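Local coordinates for protein rutinosidase (Aspergillus niger, PDB 6I1A) that hydrolyses rutinosides as a secreted family 5 glycoside hydrolase and probably also acts on beta-1,3-glucans, with possible transglycosylase activity, at residues S336-G344 / Q354-F363; D274-E282 / I306-L316. One frame throughout, in Å; residues are numbered along the deposited sequence.

Contact 1: residues S336-G344 / Q354-F363; sequences SYWTAKFTG and QKDYWCYETF. With EDO (1,2-ethanediol), chain U; EDO (1,2-ethanediol), chain L.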
loop_
_atom_site.group_PDB
_atom_site.type_symbol
_atom_site.label_atom_id
_atom_site.label_comp_id
_atom_site.label_asym_id
_atom_site.label_seq_id
_atom_site.Cartn_x
_atom_site.Cartn_y
_atom_site.Cartn_z
ATOM N N SER A 336 -10.077 -5.841 -18.368
ATOM C CA SER A 336 -11.486 -6.265 -18.409
ATOM C C SER A 336 -12.207 -5.763 -17.173
ATOM O O SER A 336 -11.828 -6.042 -16.041
ATOM C CB SER A 336 -11.710 -7.782 -18.603
ATOM O OG SER A 336 -10.924 -8.584 -17.775
ATOM N N TYR A 337 -13.259 -4.972 -17.388
ATOM C CA TYR A 337 -13.998 -4.284 -16.319
ATOM C C TYR A 337 -14.856 -5.267 -15.560
ATOM O O TYR A 337 -15.421 -6.213 -16.133
ATOM C CB TYR A 337 -14.889 -3.206 -16.961
ATOM C CG TYR A 337 -15.321 -2.139 -16.000
ATOM C CD1 TYR A 337 -14.519 -1.050 -15.779
ATOM C CD2 TYR A 337 -16.498 -2.232 -15.289
ATOM C CE1 TYR A 337 -14.889 -0.059 -14.900
ATOM C CE2 TYR A 337 -16.855 -1.262 -14.335
ATOM C CZ TYR A 337 -16.023 -0.188 -14.141
ATOM O OH TYR A 337 -16.354 0.783 -13.221
ATOM N N TRP A 338 -15.000 -5.028 -14.263
ATOM C CA TRP A 338 -15.951 -5.766 -13.404
ATOM C C TRP A 338 -17.148 -4.841 -13.239
ATOM O O TRP A 338 -17.018 -3.891 -12.464
ATOM C CB TRP A 338 -15.365 -6.150 -12.047
ATOM C CG TRP A 338 -16.252 -7.101 -11.301
ATOM C CD1 TRP A 338 -17.326 -6.850 -10.500
ATOM C CD2 TRP A 338 -16.172 -8.540 -11.420
ATOM N NE1 TRP A 338 -17.879 -8.030 -10.066
ATOM C CE2 TRP A 338 -17.192 -9.075 -10.630
ATOM C CE3 TRP A 338 -15.287 -9.426 -12.063
ATOM C CZ2 TRP A 338 -17.382 -10.451 -10.451
ATOM C CZ3 TRP A 338 -15.491 -10.774 -11.914
ATOM C CH2 TRP A 338 -16.506 -11.278 -11.124
ATOM N N THR A 339 -18.291 -5.091 -13.868
ATOM C CA THR A 339 -18.683 -6.272 -14.650
ATOM C C THR A 339 -19.704 -5.863 -15.692
ATOM O O THR A 339 -20.192 -4.682 -15.701
ATOM C CB THR A 339 -19.181 -7.335 -13.678
ATOM O OG1 THR A 339 -19.510 -8.536 -14.389
ATOM C CG2 THR A 339 -20.390 -6.918 -12.865
ATOM N N ALA A 340 -20.084 -6.760 -16.601
ATOM C CA ALA A 340 -20.988 -6.417 -17.704
ATOM C C ALA A 340 -22.340 -5.925 -17.182
ATOM O O ALA A 340 -22.821 -4.869 -17.713
ATOM C CB ALA A 340 -21.193 -7.643 -18.564
ATOM N N LYS A 341 -22.934 -6.622 -16.249
ATOM C CA LYS A 341 -24.321 -6.378 -15.817
ATOM C C LYS A 341 -24.339 -6.393 -14.308
ATOM O O LYS A 341 -24.004 -7.391 -13.703
ATOM C CB LYS A 341 -25.189 -7.485 -16.423
ATOM C CG LYS A 341 -26.570 -7.082 -16.845
ATOM C CD LYS A 341 -26.996 -8.019 -17.941
ATOM C CE LYS A 341 -28.331 -7.668 -18.467
ATOM N NZ LYS A 341 -28.978 -8.872 -18.990
ATOM N N PHE A 342 -24.776 -5.298 -13.667
ATOM C CA PHE A 342 -24.721 -5.132 -12.227
ATOM C C PHE A 342 -25.909 -4.280 -11.802
ATOM O O PHE A 342 -26.030 -3.147 -12.355
ATOM C CB PHE A 342 -23.405 -4.454 -11.871
ATOM C CG PHE A 342 -23.068 -4.400 -10.418
ATOM C CD1 PHE A 342 -23.784 -3.554 -9.564
ATOM C CD2 PHE A 342 -21.973 -5.052 -9.870
ATOM C CE1 PHE A 342 -23.446 -3.451 -8.237
ATOM C CE2 PHE A 342 -21.620 -4.916 -8.560
ATOM C CZ PHE A 342 -22.359 -4.133 -7.714
ATOM N N THR A 343 -26.762 -4.817 -10.948
ATOM C CA THR A 343 -27.960 -4.047 -10.471
ATOM C C THR A 343 -27.936 -3.839 -8.975
ATOM O O THR A 343 -28.933 -3.191 -8.453
ATOM C CB THR A 343 -29.250 -4.690 -10.938
ATOM O OG1 THR A 343 -29.230 -5.997 -10.374
ATOM C CG2 THR A 343 -29.335 -4.689 -12.436
ATOM N N GLY A 344 -26.883 -4.197 -8.263
ATOM C CA GLY A 344 -26.729 -4.025 -6.829
ATOM C C GLY A 344 -26.913 -2.573 -6.429
ATOM O O GLY A 344 -26.310 -1.701 -7.055
ATOM N N GLN A 354 -23.938 1.364 -5.999
ATOM C CA GLN A 354 -22.913 0.579 -6.750
ATOM C C GLN A 354 -23.311 0.374 -8.206
ATOM O O GLN A 354 -22.460 0.436 -9.091
ATOM C CB GLN A 354 -22.591 -0.723 -6.036
ATOM C CG GLN A 354 -21.789 -0.506 -4.780
ATOM C CD GLN A 354 -21.240 -1.780 -4.191
ATOM O OE1 GLN A 354 -21.886 -2.806 -4.161
ATOM N NE2 GLN A 354 -19.989 -1.725 -3.777
ATOM N N LYS A 355 -24.581 0.146 -8.527
ATOM C CA LYS A 355 -24.962 -0.034 -9.916
ATOM C C LYS A 355 -24.581 1.135 -10.828
ATOM O O LYS A 355 -24.425 0.929 -12.019
ATOM C CB LYS A 355 -26.431 -0.406 -10.075
ATOM C CG LYS A 355 -27.411 0.680 -9.652
ATOM C CD LYS A 355 -28.857 0.301 -9.843
ATOM C CE LYS A 355 -29.795 1.355 -9.283
ATOM N NZ LYS A 355 -29.401 2.718 -9.740
ATOM N N ASP A 356 -24.410 2.341 -10.289
ATOM C CA ASP A 356 -23.992 3.487 -11.112
ATOM C C ASP A 356 -22.512 3.404 -11.536
ATOM O O ASP A 356 -22.164 4.050 -12.513
ATOM C CB ASP A 356 -24.231 4.780 -10.311
ATOM C CG ASP A 356 -25.711 5.033 -9.995
ATOM O OD1 ASP A 356 -26.522 4.801 -10.881
ATOM O OD2 ASP A 356 -25.981 5.385 -8.863
ATOM N N TYR A 357 -21.678 2.627 -10.818
ATOM C CA TYR A 357 -20.215 2.612 -11.017
ATOM C C TYR A 357 -19.733 1.235 -11.484
ATOM O O TYR A 357 -18.605 1.211 -11.966
ATOM C CB TYR A 357 -19.474 2.988 -9.728
ATOM C CG TYR A 357 -19.863 4.384 -9.231
ATOM C CD1 TYR A 357 -20.931 4.553 -8.372
ATOM C CD2 TYR A 357 -19.163 5.507 -9.663
ATOM C CE1 TYR A 357 -21.274 5.826 -7.913
ATOM C CE2 TYR A 357 -19.505 6.783 -9.235
ATOM C CZ TYR A 357 -20.555 6.915 -8.370
ATOM O OH TYR A 357 -20.860 8.191 -7.935
ATOM N N TRP A 358 -20.515 0.179 -11.357
ATOM C CA TRP A 358 -20.054 -1.221 -11.620
ATOM C C TRP A 358 -20.739 -1.871 -12.822
ATOM O O TRP A 358 -20.418 -3.051 -13.074
ATOM C CB TRP A 358 -20.242 -2.055 -10.362
ATOM C CG TRP A 358 -19.393 -1.694 -9.202
ATOM C CD1 TRP A 358 -19.619 -0.685 -8.329
ATOM C CD2 TRP A 358 -18.209 -2.358 -8.767
ATOM N NE1 TRP A 358 -18.640 -0.688 -7.361
ATOM C CE2 TRP A 358 -17.729 -1.709 -7.625
ATOM C CE3 TRP A 358 -17.464 -3.436 -9.290
ATOM C CZ2 TRP A 358 -16.583 -2.118 -6.941
ATOM C CZ3 TRP A 358 -16.339 -3.840 -8.613
ATOM C CH2 TRP A 358 -15.890 -3.218 -7.458
ATOM N N CYS A 359 -21.626 -1.191 -13.553
ATOM C CA CYS A 359 -22.365 -1.785 -14.685
ATOM C C CYS A 359 -21.808 -1.298 -15.988
ATOM O O CYS A 359 -22.055 -0.135 -16.405
ATOM C CB CYS A 359 -23.839 -1.486 -14.568
ATOM S SG CYS A 359 -24.757 -2.365 -15.852
ATOM N N TYR A 360 -21.030 -2.097 -16.675
ATOM C CA TYR A 360 -20.412 -1.647 -17.922
ATOM C C TYR A 360 -21.451 -1.364 -19.010
ATOM O O TYR A 360 -21.261 -0.492 -19.824
ATOM C CB TYR A 360 -19.392 -2.665 -18.421
ATOM C CG TYR A 360 -18.349 -2.097 -19.323
ATOM C CD1 TYR A 360 -17.245 -1.448 -18.815
ATOM C CD2 TYR A 360 -18.484 -2.109 -20.702
ATOM C CE1 TYR A 360 -16.253 -0.944 -19.632
ATOM C CE2 TYR A 360 -17.505 -1.613 -21.548
ATOM C CZ TYR A 360 -16.357 -1.031 -21.012
ATOM O OH TYR A 360 -15.349 -0.539 -21.800
ATOM N N GLU A 361 -22.540 -2.147 -19.079
ATOM C CA GLU A 361 -23.566 -1.942 -20.133
ATOM C C GLU A 361 -24.175 -0.542 -19.944
ATOM O O GLU A 361 -24.469 0.083 -20.970
ATOM C CB GLU A 361 -24.641 -3.005 -20.070
ATOM C CG GLU A 361 -24.147 -4.348 -20.606
ATOM C CD GLU A 361 -25.242 -5.377 -20.790
ATOM O OE1 GLU A 361 -26.312 -5.171 -20.225
ATOM O OE2 GLU A 361 -24.937 -6.433 -21.279
ATOM N N THR A 362 -24.296 -0.080 -18.709
ATOM C CA THR A 362 -24.811 1.309 -18.470
ATOM C C THR A 362 -23.875 2.284 -19.155
ATOM O O THR A 362 -24.318 3.255 -19.834
ATOM C CB THR A 362 -24.896 1.601 -16.982
ATOM O OG1 THR A 362 -25.938 0.792 -16.438
ATOM C CG2 THR A 362 -25.169 3.063 -16.712
ATOM N N PHE A 363 -22.562 2.127 -19.013
ATOM C CA PHE A 363 -21.605 3.047 -19.667
ATOM C C PHE A 363 -21.798 3.068 -21.175
ATOM O O PHE A 363 -21.682 4.091 -21.859
ATOM C CB PHE A 363 -20.165 2.658 -19.338
ATOM C CG PHE A 363 -19.821 2.625 -17.880
ATOM C CD1 PHE A 363 -20.469 3.373 -16.931
ATOM C CD2 PHE A 363 -18.771 1.822 -17.443
ATOM C CE1 PHE A 363 -20.093 3.387 -15.607
ATOM C CE2 PHE A 363 -18.400 1.814 -16.111
ATOM C CZ PHE A 363 -19.030 2.615 -15.196
HETATM C C1 EDO U . -17.846 -4.850 -4.662
HETATM O O1 EDO U . -18.574 -4.666 -3.450
HETATM C C2 EDO U . -18.708 -4.953 -5.901
HETATM O O2 EDO U . -19.281 -6.270 -6.142
HETATM C C1 EDO L . -14.338 -0.713 -24.928
HETATM O O1 EDO L . -15.559 -0.638 -24.323
HETATM C C2 EDO L . -13.756 0.582 -25.298
HETATM O O2 EDO L . -12.401 0.366 -25.753
#
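Tyr337, in the 334-337 strand of the TIM barrel, and Trp338 after it pack, with the loop that follows, against the turn and short helices of Gln354-Phe363. A cis peptide joins Trp338 to Thr339, a non-proline cis bond familiar at this place in family 5 barrels. Backbone bonds run both ways past it: Thr339 N donates to Trp358 O, Tyr360 N to Thr339 O (2.9 Å), and Glu361 N to Ala340 O (3.1 Å). Two of the acceptors thus receive the first amides of the 360-365 helix. Cys359, its N-cap, takes weak bonds at SG from Thr362 N and Phe342 N.

Among the rings, two clusters form. With CG of Phe342 opposite its backbone N (chi1 -170°), the ring runs alongside the five-membered ring of Trp358 in an offset stack, planes 22° apart, and CB of Trp358 sits over the ring centre, 3.5 Å from the Phe342 centroid. Trp338 reaches the same indole rim to rim, CD1 lying 3.6 Å from Trp358 CE3. A 1,2-ethanediol, probably from the crystallisation liquor, lies over one face of that indole and is hydrogen-bonded by Gln354 NE2. In the second cluster Phe363 turns an edge toward the Tyr337 face, CE2 3.7 Å from Tyr337 CZ, while Tyr360 CD1 packs obliquely on Tyr337 CB.

The buried Tyr337 hydroxyl is gripped twice, receiving Ile306 N of the 299-308 strand and donating to Tyr357 O at 2.6 Å, nearly in line with the carbonyl bond (170° at the oxygen).

Contact 2: residues D274-E282 / I306-L316; sequences DSSSENLPE and IQATYNNTLAL. With EDO (1,2-ethanediol), chain S.
Ser277 holds OG beside its own backbone N (chi1 -60°), which brings the hydroxyl up to Thr313 N, a donor at 2.9 Å. Asn312 has its CG likewise beside the backbone N (chi1 -72°), and its amide spans the turn 308-312: OD1 accepts from Ala308 N in the carbonyl plane on a lone pair, while ND2 donates to Ala308 O from above that carbonyl's plane. The two bonds clamp the turn at both backbone poles of Ala308. A water joins the two side chains, accepting from Ser277 OG and donating to Asn312 OD1 and Ile306 O.

Between the backbones, Tyr310 N donates to Ser275 O at 3.0 Å and Ser277 N to Asn311 O at 3.3 Å, the latter from above the carbonyl plane. Between these bonds Ser276 CA makes a CA-H...O contact with Tyr310 O (3.2 Å). Ser276 also forms an ST motif, its OG accepting from Asn279 N just ahead of the 280-290 helix.

Carbon packing is sparse: Ala308 CB presses on the Ser276 backbone, 3.4 Å from Ser276 C, and Leu280 CD2 meets Ile306 CB. The Leu316 CD1 methyl also touches the Glu278 carboxylate, 3.5 Å from OE1. At the outer end a water links Asp274 OD1 to Tyr310 OH, while Asp274 OD2 pairs with Lys246 of the second subunit.

Within the beta-alpha-beta unit 261-269, 280-290, 299-308, the contact binds the loop entering the helix to the end of the 299-308 strand and the loop after it; helix 317-331 follows that loop, its Arg319 salt-bridged to Glu278.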
loop_
_atom_site.group_PDB
_atom_site.type_symbol
_atom_site.label_atom_id
_atom_site.label_comp_id
_atom_site.label_asym_id
_atom_site.label_seq_id
_atom_site.Cartn_x
_atom_site.Cartn_y
_atom_site.Cartn_z
ATOM N N ASP A 274 -7.266 6.661 0.357
ATOM C CA ASP A 274 -7.848 8.019 0.264
ATOM C C ASP A 274 -8.199 8.359 -1.175
ATOM O O ASP A 274 -7.991 9.504 -1.668
ATOM C CB ASP A 274 -6.867 8.979 0.905
ATOM C CG ASP A 274 -6.765 8.795 2.410
ATOM O OD1 ASP A 274 -7.827 8.545 3.010
ATOM O OD2 ASP A 274 -5.657 8.898 2.900
ATOM N N SER A 275 -8.784 7.398 -1.894
ATOM C CA SER A 275 -9.228 7.632 -3.259
ATOM C C SER A 275 -10.566 8.399 -3.303
ATOM O O SER A 275 -11.427 8.186 -2.433
ATOM C CB SER A 275 -9.329 6.361 -4.019
ATOM O OG SER A 275 -10.253 5.507 -3.401
ATOM N N SER A 276 -10.716 9.203 -4.341
ATOM C CA SER A 276 -11.969 9.902 -4.647
ATOM C C SER A 276 -12.250 9.790 -6.135
ATOM O O SER A 276 -11.349 9.455 -6.928
ATOM C CB SER A 276 -11.858 11.377 -4.250
ATOM O OG SER A 276 -10.886 12.014 -5.061
ATOM N N SER A 277 -13.446 10.200 -6.588
ATOM C CA SER A 277 -13.638 10.285 -8.040
ATOM C C SER A 277 -12.671 11.290 -8.673
ATOM O O SER A 277 -12.190 11.074 -9.782
ATOM C CB SER A 277 -15.030 10.556 -8.438
ATOM O OG SER A 277 -15.926 9.541 -7.990
ATOM N N GLU A 278 -12.405 12.404 -7.971
ATOM C CA GLU A 278 -11.543 13.457 -8.527
ATOM C C GLU A 278 -10.128 12.944 -8.723
ATOM O O GLU A 278 -9.522 13.259 -9.759
ATOM C CB GLU A 278 -11.543 14.678 -7.601
ATOM C CG GLU A 278 -10.719 15.837 -8.150
ATOM C CD GLU A 278 -11.247 16.351 -9.487
ATOM O OE1 GLU A 278 -12.462 16.464 -9.585
ATOM O OE2 GLU A 278 -10.455 16.500 -10.470
ATOM N N ASN A 279 -9.574 12.204 -7.756
ATOM C CA ASN A 279 -8.153 11.807 -7.804
ATOM C C ASN A 279 -7.964 10.395 -8.368
ATOM O O ASN A 279 -6.798 9.938 -8.450
ATOM C CB ASN A 279 -7.478 11.961 -6.436
ATOM C CG ASN A 279 -7.905 10.976 -5.402
ATOM O OD1 ASN A 279 -8.399 9.884 -5.731
ATOM N ND2 ASN A 279 -7.719 11.312 -4.136
ATOM N N LEU A 280 -9.060 9.746 -8.782
ATOM C CA LEU A 280 -8.945 8.316 -9.182
ATOM C C LEU A 280 -7.885 8.147 -10.244
ATOM O O LEU A 280 -7.149 7.151 -10.221
ATOM C CB LEU A 280 -10.291 7.812 -9.663
ATOM C CG LEU A 280 -10.345 6.280 -9.735
ATOM C CD1 LEU A 280 -10.517 5.688 -8.361
ATOM C CD2 LEU A 280 -11.434 5.808 -10.663
ATOM N N PRO A 281 -7.748 8.988 -11.298
ATOM C CA PRO A 281 -6.722 8.728 -12.306
ATOM C C PRO A 281 -5.294 8.668 -11.756
ATOM O O PRO A 281 -4.437 8.015 -12.372
ATOM C CB PRO A 281 -6.918 9.858 -13.349
ATOM C CG PRO A 281 -8.371 10.260 -13.123
ATOM C CD PRO A 281 -8.609 10.144 -11.639
ATOM N N GLU A 282 -5.029 9.373 -10.652
ATOM C CA GLU A 282 -3.731 9.313 -9.960
ATOM C C GLU A 282 -3.493 7.925 -9.389
ATOM O O GLU A 282 -2.361 7.387 -9.523
ATOM C CB GLU A 282 -3.642 10.368 -8.861
ATOM C CG GLU A 282 -3.702 11.776 -9.393
ATOM C CD GLU A 282 -3.986 12.815 -8.313
ATOM O OE1 GLU A 282 -3.713 12.574 -7.161
ATOM O OE2 GLU A 282 -4.632 13.819 -8.659
ATOM N N ILE A 306 -14.334 1.623 -11.137
ATOM C CA ILE A 306 -14.072 3.066 -10.824
ATOM C C ILE A 306 -14.593 3.501 -9.472
ATOM O O ILE A 306 -14.368 4.697 -9.147
ATOM C CB ILE A 306 -14.614 3.980 -11.933
ATOM C CG1 ILE A 306 -16.113 3.898 -12.069
ATOM C CG2 ILE A 306 -13.878 3.749 -13.206
ATOM C CD1 ILE A 306 -16.683 5.103 -12.848
ATOM N N GLN A 307 -15.276 2.696 -8.664
ATOM C CA GLN A 307 -15.727 3.181 -7.351
ATOM C C GLN A 307 -14.528 3.529 -6.490
ATOM O O GLN A 307 -13.578 2.715 -6.315
ATOM C CB GLN A 307 -16.611 2.175 -6.646
ATOM C CG GLN A 307 -17.109 2.732 -5.297
ATOM C CD GLN A 307 -17.886 1.763 -4.453
ATOM O OE1 GLN A 307 -18.478 0.789 -4.959
ATOM N NE2 GLN A 307 -17.926 2.019 -3.153
ATOM N N ALA A 308 -14.536 4.767 -5.965
ATOM C CA ALA A 308 -13.543 5.243 -4.975
ATOM C C ALA A 308 -13.994 5.021 -3.530
ATOM O O ALA A 308 -15.154 4.678 -3.261
ATOM C CB ALA A 308 -13.303 6.712 -5.246
ATOM N N THR A 309 -13.070 5.177 -2.584
ATOM C CA THR A 309 -13.379 4.983 -1.164
ATOM C C THR A 309 -14.234 6.148 -0.653
ATOM O O THR A 309 -15.182 5.897 0.116
ATOM C CB THR A 309 -12.099 4.802 -0.362
ATOM O OG1 THR A 309 -11.420 3.610 -0.810
ATOM C CG2 THR A 309 -12.398 4.673 1.118
ATOM N N TYR A 310 -13.934 7.343 -1.116
ATOM C CA TYR A 310 -14.660 8.551 -0.669
ATOM C C TYR A 310 -15.130 9.348 -1.868
ATOM O O TYR A 310 -14.630 9.284 -2.979
ATOM C CB TYR A 310 -13.685 9.426 0.135
ATOM C CG TYR A 310 -13.083 8.804 1.347
ATOM C CD1 TYR A 310 -13.817 8.662 2.520
ATOM C CD2 TYR A 310 -11.826 8.216 1.337
ATOM C CE1 TYR A 310 -13.294 8.058 3.654
ATOM C CE2 TYR A 310 -11.286 7.624 2.474
ATOM C CZ TYR A 310 -12.027 7.504 3.638
ATOM O OH TYR A 310 -11.460 6.928 4.758
ATOM N N ASN A 311 -16.129 10.212 -1.617
ATOM C CA ASN A 311 -16.503 11.289 -2.559
ATOM C C ASN A 311 -16.612 10.758 -3.987
ATOM O O ASN A 311 -16.015 11.309 -4.912
ATOM C CB ASN A 311 -15.468 12.425 -2.533
ATOM C CG ASN A 311 -15.392 13.106 -1.186
ATOM O OD1 ASN A 311 -16.277 12.956 -0.366
ATOM N ND2 ASN A 311 -14.305 13.810 -0.944
ATOM N N ASN A 312 -17.470 9.766 -4.152
ATOM C CA ASN A 312 -17.864 9.321 -5.496
ATOM C C ASN A 312 -18.768 10.339 -6.147
ATOM O O ASN A 312 -19.739 10.805 -5.467
ATOM C CB ASN A 312 -18.530 7.951 -5.484
ATOM C CG ASN A 312 -17.520 6.830 -5.200
ATOM O OD1 ASN A 312 -16.830 6.418 -6.144
ATOM N ND2 ASN A 312 -17.442 6.370 -3.957
ATOM N N THR A 313 -18.488 10.634 -7.373
ATOM C CA THR A 313 -19.377 11.492 -8.184
ATOM C C THR A 313 -19.733 10.816 -9.481
ATOM O O THR A 313 -18.882 10.256 -10.223
ATOM C CB THR A 313 -18.758 12.874 -8.383
ATOM O OG1 THR A 313 -17.668 12.811 -9.285
ATOM C CG2 THR A 313 -18.135 13.489 -7.150
ATOM N N LEU A 314 -20.992 10.957 -9.820
ATOM C CA LEU A 314 -21.467 10.449 -11.101
ATOM C C LEU A 314 -20.905 11.187 -12.293
ATOM O O LEU A 314 -20.829 10.664 -13.408
ATOM C CB LEU A 314 -22.999 10.473 -11.063
ATOM C CG LEU A 314 -23.638 9.634 -9.960
ATOM C CD1 LEU A 314 -25.115 9.953 -9.817
ATOM C CD2 LEU A 314 -23.478 8.177 -10.274
ATOM N N ALA A 315 -20.621 12.501 -12.086
ATOM C CA ALA A 315 -20.190 13.365 -13.177
ATOM C C ALA A 315 -18.842 12.906 -13.781
ATOM O O ALA A 315 -18.616 13.215 -14.945
ATOM C CB ALA A 315 -20.080 14.800 -12.654
ATOM N N LEU A 316 -17.991 12.249 -12.994
ATOM C CA LEU A 316 -16.629 11.914 -13.442
ATOM C C LEU A 316 -16.556 10.457 -13.917
ATOM O O LEU A 316 -15.464 10.043 -14.158
ATOM C CB LEU A 316 -15.651 12.173 -12.306
ATOM C CG LEU A 316 -15.352 13.666 -12.023
ATOM C CD1 LEU A 316 -14.512 13.837 -10.780
ATOM C CD2 LEU A 316 -14.680 14.292 -13.220
HETATM C C1 EDO S . -2.325 8.211 -5.620
HETATM O O1 EDO S . -0.977 7.770 -5.714
HETATM C C2 EDO S . -2.430 9.562 -5.058
HETATM O O2 EDO S . -2.145 10.571 -5.948
HETATM O O HOH W 1 -8.669 6.235 4.367
HETATM O O HOH W 2 -15.954 6.891 -8.742
HETATM O O HOH W 3 -14.409 13.358 -5.998
#

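Both contacts gather around the chain leaving the ends of neighbouring barrel strands, 334-337 in contact 1 and 299-308 in contact 2, their centres about 16 Å apart. Contact 1 is the more buried and larger, built on aromatic clusters with backbone bonds between them. Contact 2 lies farther from the chain centre, is only partly buried, and relies on serine and asparagine groups, waters and loop carbonyls; its outer end meets the second subunit, whereas contact 1 touches no other chain. They meet directly: a probable hydrogen bond joins Trp358 NE1 to Gln307 OE1, and the Tyr357 hydroxyl packs against the backbone of Thr313 and Leu314, tying the 354-363 segment to the 306-316 segment.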